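Local coordinates for uncharacterized protein TCIL3000_10_9440 (Trypanosoma congolense, PDB 5KMX) that is of unknown function but is an insect stage membrane surface antigen with a bilobed ectodomain, and may act as a sensor, at residues C115-K118 with H119-F122. Numbering follows the deposited sequence.
Sequences CHRK and HDEF
R117 and E121, one helical turn apart on the first turns of helix 116-128, form a salt bridge: R117 NH1 lies 3.1 Å from E121 OE1. The two side chains cross at about a right angle, and the guanidinium and carboxylate planes are turned 58° apart. OE1 lies well out of the guanidinium plane, where no N-H points at it, and the pairing is one of charge alone. The bend at chi2 of R117 (67°) helps bring the guanidinium forward along the helix toward E121. CG of E121 lies between its own backbone N and carbonyl carbon; this also sets E121 CG against K118 O at 3.3 Å. D120 adds negative charge at the edge of the guanidinium, its OD1 4.1 Å from R117 NH1, beyond salt-bridge range.

Among the backbone bonds, H116 O takes weak ones from both H119 N and D120 N, each 3.4 Å long. This is the opening of a short surface helix, the contact centred about 30 Å from the centre of the chain, probably in one of the two lobes. C115, just before the helix, is disulfide-bonded to C101, just past the end of strand 85-100. The rings of H119 and F122 both meet Y99 of that strand, while H119 NE2 is hydrogen-bonded to Y133 OH of strand 132-135.

On the outer side, H116 CE1 comes within 3.4 Å of D120 OD2. The ring and carboxylate planes are 77° apart, and the groups meet obliquely without stacking. The aspartate folds back over the preceding turn, and its carboxylate comes so near the carbonyl oxygens of H116 and R117, acceptors like itself, that its modelled position, and with it the contact to the imidazole, is doubtful.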
loop_
_atom_site.group_PDB
_atom_site.type_symbol
_atom_site.label_atom_id
_atom_site.label_comp_id
_atom_site.label_asym_id
_atom_site.label_seq_id
_atom_site.Cartn_x
_atom_site.Cartn_y
_atom_site.Cartn_z
ATOM N N CYS A 115 25.649 10.287 -18.917
ATOM C CA CYS A 115 24.238 10.389 -18.567
ATOM C C CYS A 115 23.904 11.804 -18.110
ATOM O O CYS A 115 22.974 12.013 -17.332
ATOM C CB CYS A 115 23.887 9.385 -17.469
ATOM S SG CYS A 115 24.731 7.804 -17.632
ATOM N N HIS A 116 24.670 12.771 -18.605
ATOM C CA HIS A 116 24.531 14.161 -18.187
ATOM C C HIS A 116 23.164 14.740 -18.544
ATOM O O HIS A 116 22.574 15.481 -17.757
ATOM C CB HIS A 116 25.636 15.009 -18.823
ATOM C CG HIS A 116 25.517 16.474 -18.532
ATOM N ND1 HIS A 116 24.730 17.318 -19.281
ATOM C CD2 HIS A 116 26.092 17.240 -17.573
ATOM C CE1 HIS A 116 24.821 18.546 -18.796
ATOM N NE2 HIS A 116 25.639 18.524 -17.764
ATOM N N ARG A 117 22.664 14.399 -19.727
ATOM C CA ARG A 117 21.405 14.952 -20.219
ATOM C C ARG A 117 20.195 14.383 -19.477
ATOM O O ARG A 117 19.229 15.100 -19.212
ATOM C CB ARG A 117 21.268 14.689 -21.721
ATOM C CG ARG A 117 19.943 15.129 -22.336
ATOM C CD ARG A 117 19.775 16.643 -22.321
ATOM N NE ARG A 117 18.458 17.046 -22.813
ATOM C CZ ARG A 117 17.387 17.242 -22.046
ATOM N NH1 ARG A 117 17.458 17.085 -20.729
ATOM N NH2 ARG A 117 16.236 17.605 -22.598
ATOM N N LYS A 118 20.242 13.094 -19.158
ATOM C CA LYS A 118 19.144 12.444 -18.448
ATOM C C LYS A 118 19.219 12.688 -16.943
ATOM O O LYS A 118 18.260 12.423 -16.213
ATOM C CB LYS A 118 19.143 10.939 -18.727
ATOM C CG LYS A 118 18.655 10.562 -20.117
ATOM C CD LYS A 118 18.405 9.065 -20.225
ATOM C CE LYS A 118 17.822 8.689 -21.578
ATOM N NZ LYS A 118 18.762 8.974 -22.697
ATOM N N HIS A 119 20.359 13.194 -16.484
ATOM C CA HIS A 119 20.590 13.408 -15.061
ATOM C C HIS A 119 19.964 14.711 -14.568
ATOM O O HIS A 119 19.260 14.724 -13.558
ATOM C CB HIS A 119 22.094 13.400 -14.771
ATOM C CG HIS A 119 22.447 13.810 -13.374
ATOM N ND1 HIS A 119 23.643 14.416 -13.060
ATOM C CD2 HIS A 119 21.768 13.689 -12.209
ATOM C CE1 HIS A 119 23.683 14.661 -11.761
ATOM N NE2 HIS A 119 22.557 14.230 -11.223
ATOM N N ASP A 120 20.215 15.806 -15.277
ATOM C CA ASP A 120 19.751 17.116 -14.825
ATOM C C ASP A 120 18.248 17.301 -15.021
ATOM O O ASP A 120 17.643 18.157 -14.378
ATOM C CB ASP A 120 20.510 18.245 -15.537
ATOM C CG ASP A 120 20.765 17.954 -17.002
ATOM O OD1 ASP A 120 20.058 17.098 -17.572
ATOM O OD2 ASP A 120 21.675 18.584 -17.583
ATOM N N GLU A 121 17.639 16.508 -15.899
ATOM C CA GLU A 121 16.190 16.550 -16.049
ATOM C C GLU A 121 15.558 15.840 -14.856
ATOM O O GLU A 121 14.588 16.331 -14.277
ATOM C CB GLU A 121 15.743 15.921 -17.374
ATOM C CG GLU A 121 16.026 14.436 -17.515
ATOM C CD GLU A 121 15.653 13.905 -18.887
ATOM O OE1 GLU A 121 16.270 14.339 -19.882
ATOM O OE2 GLU A 121 14.739 13.057 -18.971
ATOM N N PHE A 122 16.125 14.694 -14.485
ATOM C CA PHE A 122 15.739 14.003 -13.258
ATOM C C PHE A 122 15.854 14.975 -12.091
ATOM O O PHE A 122 15.002 15.005 -11.202
ATOM C CB PHE A 122 16.625 12.772 -13.022
ATOM C CG PHE A 122 16.344 12.050 -11.729
ATOM C CD1 PHE A 122 16.850 12.522 -10.527
ATOM C CD2 PHE A 122 15.589 10.888 -11.720
ATOM C CE1 PHE A 122 16.594 11.860 -9.341
ATOM C CE2 PHE A 122 15.335 10.220 -10.536
ATOM C CZ PHE A 122 15.839 10.707 -9.346
#